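Local atomic coordinates of oligopeptide ABC transporter, periplasmic oligopeptide-binding protein, putative (PDB entry 5IPW), a protein that probably binds oligopeptides in the periplasm and delivers them to an ABC transporter for uptake. Residues V359-A364 with M420-D425; L439-T444 with E459-I464. All coordinates share one frame; numbering follows the deposited sequence.

Contact 1: residues V359-A364 with M420-D425; sequences VRFRQA and MGLKWD
M420 supplies most of the apolar contact, its thioether lying beside the start of helix 359-367 at the backbone and CB of F361. SD approaches F361 N at 3.6 Å, and the terminal CE packs against F361 CB at 3.8 Å. The methionine side chain is extended through chi2 and folds only at its last bond (chi3 50°), which turns the methyl group toward the phenylalanine. L422 adds a looser touch at the CD1 corner of the phenyl ring, its own CD1 lying 4.3 Å from F361 CD1.

The polar side chain in the contact is R360. It and M420 lie alongside one another, their side chains running in opposite senses. Bends at chi2 and chi3 bring the end of the guanidinium alongside the backbone of M420, NH2 lying 3.4 Å from M420 CA and 3.7 Å from M420 CG. M420 N lies in the guanidinium plane, at its edge. This is van der Waals contact; the charge has a long, weak ion pair with D358.

G421, with a positive phi of 104°, is the first residue to leave helix 410-420, and the CB of the next residue, L422, points toward helix 359-367. With L416 and L417 touching R360 and F361, the arrangement is lateral helix-helix packing, closed off at a glycine helix terminus, within a family 5 solute-binding protein.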
# COMPACT_ATOMS: atom_id res chain seq x y z
N VAL A 359 13.60 -2.58 -29.40
CA VAL A 359 13.62 -3.46 -28.22
C VAL A 359 15.02 -3.97 -27.91
O VAL A 359 15.45 -3.98 -26.75
CB VAL A 359 12.71 -4.70 -28.43
CG1 VAL A 359 12.68 -5.54 -27.17
CG2 VAL A 359 11.30 -4.29 -28.83
N ARG A 360 15.72 -4.38 -28.96
CA ARG A 360 17.06 -4.94 -28.84
C ARG A 360 18.04 -3.99 -28.18
O ARG A 360 18.95 -4.43 -27.48
CB ARG A 360 17.56 -5.36 -30.23
CG ARG A 360 16.83 -6.58 -30.78
CD ARG A 360 16.43 -6.41 -32.23
NE ARG A 360 17.56 -6.04 -33.08
CZ ARG A 360 17.48 -5.70 -34.36
NH1 ARG A 360 16.30 -5.67 -34.98
NH2 ARG A 360 18.58 -5.38 -35.02
N PHE A 361 17.86 -2.69 -28.41
CA PHE A 361 18.70 -1.68 -27.76
C PHE A 361 18.49 -1.72 -26.25
O PHE A 361 19.45 -1.62 -25.48
CB PHE A 361 18.44 -0.27 -28.31
CG PHE A 361 19.36 0.78 -27.73
CD1 PHE A 361 20.73 0.74 -27.98
CD2 PHE A 361 18.87 1.78 -26.90
CE1 PHE A 361 21.59 1.68 -27.43
CE2 PHE A 361 19.73 2.72 -26.34
CZ PHE A 361 21.09 2.67 -26.61
N ARG A 362 17.23 -1.87 -25.84
CA ARG A 362 16.89 -1.91 -24.41
C ARG A 362 17.38 -3.22 -23.78
O ARG A 362 18.08 -3.20 -22.77
CB ARG A 362 15.39 -1.71 -24.20
CG ARG A 362 14.89 -0.41 -24.84
CD ARG A 362 13.48 -0.05 -24.40
NE ARG A 362 12.46 -0.97 -24.89
CZ ARG A 362 11.65 -0.75 -25.93
NH1 ARG A 362 11.74 0.35 -26.67
NH2 ARG A 362 10.75 -1.67 -26.25
N GLN A 363 17.04 -4.35 -24.42
CA GLN A 363 17.57 -5.66 -24.02
C GLN A 363 19.07 -5.57 -23.79
O GLN A 363 19.59 -5.99 -22.73
CB GLN A 363 17.27 -6.72 -25.10
CG GLN A 363 15.79 -7.09 -25.20
CD GLN A 363 15.45 -7.95 -26.41
OE1 GLN A 363 16.30 -8.20 -27.27
NE2 GLN A 363 14.20 -8.40 -26.49
N ALA A 364 19.77 -4.99 -24.76
CA ALA A 364 21.21 -4.78 -24.68
C ALA A 364 21.60 -3.92 -23.47
O ALA A 364 22.54 -4.25 -22.74
CB ALA A 364 21.73 -4.15 -25.96
N MET A 420 22.05 -4.63 -34.54
CA MET A 420 21.31 -3.42 -34.96
C MET A 420 22.00 -2.65 -36.08
O MET A 420 21.33 -2.00 -36.89
CB MET A 420 21.08 -2.49 -33.76
CG MET A 420 20.19 -3.08 -32.66
SD MET A 420 20.12 -2.07 -31.17
CE MET A 420 19.75 -0.45 -31.84
N GLY A 421 23.32 -2.74 -36.14
CA GLY A 421 24.10 -2.00 -37.12
C GLY A 421 24.80 -0.81 -36.51
O GLY A 421 25.34 0.02 -37.22
N LEU A 422 24.81 -0.74 -35.19
CA LEU A 422 25.55 0.31 -34.50
C LEU A 422 27.02 -0.05 -34.51
O LEU A 422 27.52 -0.77 -33.65
CB LEU A 422 25.02 0.49 -33.07
CG LEU A 422 23.52 0.77 -32.95
CD1 LEU A 422 23.12 0.92 -31.49
CD2 LEU A 422 23.09 1.99 -33.76
N LYS A 423 27.72 0.46 -35.52
CA LYS A 423 29.12 0.12 -35.76
C LYS A 423 30.03 0.83 -34.77
O LYS A 423 29.80 1.99 -34.44
CB LYS A 423 29.51 0.53 -37.18
CG LYS A 423 28.65 -0.10 -38.28
CD LYS A 423 28.56 0.79 -39.52
CE LYS A 423 29.88 0.83 -40.29
NZ LYS A 423 29.77 1.66 -41.52
N TRP A 424 31.05 0.13 -34.28
CA TRP A 424 32.06 0.76 -33.43
C TRP A 424 32.79 1.84 -34.21
O TRP A 424 32.88 1.77 -35.44
CB TRP A 424 33.08 -0.27 -32.91
CG TRP A 424 32.61 -1.11 -31.76
CD1 TRP A 424 31.99 -2.32 -31.84
CD2 TRP A 424 32.74 -0.82 -30.36
NE1 TRP A 424 31.71 -2.80 -30.58
CE2 TRP A 424 32.17 -1.89 -29.65
CE3 TRP A 424 33.28 0.25 -29.63
CZ2 TRP A 424 32.12 -1.93 -28.25
CZ3 TRP A 424 33.23 0.21 -28.24
CH2 TRP A 424 32.66 -0.87 -27.57
N ASP A 425 33.32 2.83 -33.50
CA ASP A 425 34.09 3.88 -34.15
C ASP A 425 35.49 3.35 -34.47
O ASP A 425 35.78 2.18 -34.23
CB ASP A 425 34.12 5.16 -33.29
CG ASP A 425 35.04 5.05 -32.08
OD1 ASP A 425 35.88 4.13 -32.01
OD2 ASP A 425 34.93 5.92 -31.18

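Contact 2: residues L439-T444 with E459-I464; sequences LRFTIT and EYWKQI
The strand bearing F441 and I443 runs roughly counter to the last turn of the helix bearing W461, and the two backbones stand well apart: W461 CA is 11.4 Å from F441 CA and 11.9 Å from I443 CA. Large side chains bridge the gap. F441 and I443, two positions apart on the strand, both reach the helix-facing side of the sheet.

The indole of W461 extends toward the strand and meets both through one corner of its six-membered ring. CZ3 lies 3.8 Å from I443 CD1 and 4.0 Å from F441 CZ. The phenyl and indole side chains cross at about a right angle, whereas I443 approaches the indole obliquely. F441 has the less common chi1 of 58°, with CG between the backbone N and the carbonyl carbon, and its ring end comes closer to the helix than its CB direction alone suggests. The buried indole NE1 is satisfied by a hydrogen bond to L365 O.

These residues join the first strand and the helix of the beta-alpha-beta unit formed by 440-445, 448-462 and 467-472. V468 and I470 of the adjoining parallel strand touch F441 and I443, and F356 stacks edge-to-face with F441.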
# COMPACT_ATOMS: atom_id res chain seq x y z
N LEU A 439 27.47 7.57 -30.54
CA LEU A 439 26.30 7.10 -29.81
C LEU A 439 26.39 7.56 -28.36
O LEU A 439 27.12 6.99 -27.54
CB LEU A 439 26.17 5.58 -29.91
CG LEU A 439 24.91 5.04 -29.23
CD1 LEU A 439 24.23 4.01 -30.11
CD2 LEU A 439 25.26 4.45 -27.89
N ARG A 440 25.63 8.61 -28.06
CA ARG A 440 25.72 9.31 -26.79
C ARG A 440 24.36 9.87 -26.41
O ARG A 440 23.58 10.28 -27.26
CB ARG A 440 26.74 10.45 -26.89
CG ARG A 440 26.80 11.36 -25.66
CD ARG A 440 27.87 12.43 -25.81
NE ARG A 440 27.96 13.28 -24.63
CZ ARG A 440 28.97 14.12 -24.36
NH1 ARG A 440 30.00 14.25 -25.19
NH2 ARG A 440 28.93 14.84 -23.24
N PHE A 441 24.08 9.86 -25.11
CA PHE A 441 22.93 10.57 -24.56
C PHE A 441 23.14 10.84 -23.09
O PHE A 441 24.05 10.30 -22.47
CB PHE A 441 21.63 9.80 -24.80
CG PHE A 441 21.61 8.42 -24.20
CD1 PHE A 441 22.17 7.35 -24.89
CD2 PHE A 441 21.02 8.19 -22.97
CE1 PHE A 441 22.14 6.07 -24.36
CE2 PHE A 441 21.00 6.91 -22.43
CZ PHE A 441 21.56 5.85 -23.12
N THR A 442 22.30 11.71 -22.54
CA THR A 442 22.41 12.13 -21.16
C THR A 442 21.33 11.47 -20.30
O THR A 442 20.15 11.47 -20.66
CB THR A 442 22.29 13.66 -21.04
OG1 THR A 442 23.51 14.26 -21.52
CG2 THR A 442 22.06 14.10 -19.60
N ILE A 443 21.75 10.90 -19.18
CA ILE A 443 20.83 10.36 -18.19
C ILE A 443 20.48 11.47 -17.22
O ILE A 443 21.37 12.05 -16.58
CB ILE A 443 21.44 9.18 -17.41
CG1 ILE A 443 21.77 8.02 -18.36
CG2 ILE A 443 20.48 8.70 -16.32
CD1 ILE A 443 22.62 6.94 -17.74
N THR A 444 19.19 11.76 -17.12
CA THR A 444 18.70 12.78 -16.23
C THR A 444 18.20 12.15 -14.94
O THR A 444 17.35 11.25 -14.97
CB THR A 444 17.52 13.54 -16.86
OG1 THR A 444 17.91 14.00 -18.16
CG2 THR A 444 17.10 14.73 -15.99
N GLU A 459 30.16 3.27 -16.54
CA GLU A 459 31.19 2.28 -16.84
C GLU A 459 30.64 1.05 -17.56
O GLU A 459 31.20 0.62 -18.55
CB GLU A 459 31.90 1.82 -15.56
CG GLU A 459 33.00 2.76 -15.09
CD GLU A 459 34.18 2.82 -16.04
OE1 GLU A 459 34.70 1.75 -16.43
OE2 GLU A 459 34.59 3.95 -16.40
N TYR A 460 29.55 0.49 -17.06
CA TYR A 460 29.06 -0.78 -17.60
C TYR A 460 28.62 -0.62 -19.05
O TYR A 460 28.77 -1.54 -19.86
CB TYR A 460 27.91 -1.36 -16.77
CG TYR A 460 28.16 -1.45 -15.27
CD1 TYR A 460 29.46 -1.46 -14.75
CD2 TYR A 460 27.10 -1.55 -14.38
CE1 TYR A 460 29.69 -1.53 -13.39
CE2 TYR A 460 27.32 -1.63 -13.01
CZ TYR A 460 28.62 -1.62 -12.53
OH TYR A 460 28.85 -1.70 -11.18
N TRP A 461 28.08 0.55 -19.37
CA TRP A 461 27.60 0.85 -20.72
C TRP A 461 28.72 1.29 -21.68
O TRP A 461 28.60 1.12 -22.90
CB TRP A 461 26.47 1.89 -20.67
CG TRP A 461 25.14 1.33 -20.22
CD1 TRP A 461 24.82 0.01 -20.00
CD2 TRP A 461 23.92 2.06 -20.01
NE1 TRP A 461 23.51 -0.11 -19.64
CE2 TRP A 461 22.93 1.13 -19.63
CE3 TRP A 461 23.58 3.42 -20.08
CZ2 TRP A 461 21.62 1.51 -19.34
CZ3 TRP A 461 22.28 3.79 -19.79
CH2 TRP A 461 21.32 2.85 -19.42
N LYS A 462 29.81 1.83 -21.14
CA LYS A 462 31.03 2.07 -21.91
C LYS A 462 31.58 0.78 -22.51
O LYS A 462 32.05 0.76 -23.65
CB LYS A 462 32.09 2.72 -21.03
CG LYS A 462 33.35 3.18 -21.76
CD LYS A 462 34.43 3.66 -20.79
CE LYS A 462 33.89 4.66 -19.78
NZ LYS A 462 34.98 5.34 -19.04
N GLN A 463 31.49 -0.31 -21.75
CA GLN A 463 31.93 -1.63 -22.23
C GLN A 463 31.12 -2.15 -23.42
O GLN A 463 31.55 -3.09 -24.09
CB GLN A 463 31.89 -2.66 -21.08
CG GLN A 463 33.23 -2.91 -20.41
CD GLN A 463 33.95 -1.64 -19.98
OE1 GLN A 463 33.52 -0.95 -19.06
NE2 GLN A 463 35.06 -1.34 -20.64
N ILE A 464 29.95 -1.57 -23.68
CA ILE A 464 29.21 -1.87 -24.91
C ILE A 464 29.24 -0.71 -25.92
O ILE A 464 28.53 -0.73 -26.93
CB ILE A 464 27.76 -2.35 -24.64
CG1 ILE A 464 26.91 -1.25 -23.99
CG2 ILE A 464 27.78 -3.59 -23.75
CD1 ILE A 464 25.44 -1.59 -23.86

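Contact 2 is wholly buried, whereas contact 1 is only partly so, with R360 and M420 toward the surface and F361 and L422 inside. Contact 1 pairs a helix with a helix end and mixes thioether, apolar and guanidinium groups; contact 2 pairs a strand with a helix through aromatic and aliphatic carbon alone. They are continuous parts of one lobe, their centres about 12 Å apart: L422 CD1 lies 3.6 Å from L439 CD1, and F361 CZ lies 4.2 Å from F441 CE1. Helix 359-367 borders both, A364 O lying 4.1 Å from I464 CD1, and helix 410-420 packs on I464 through A413, N414 and L417.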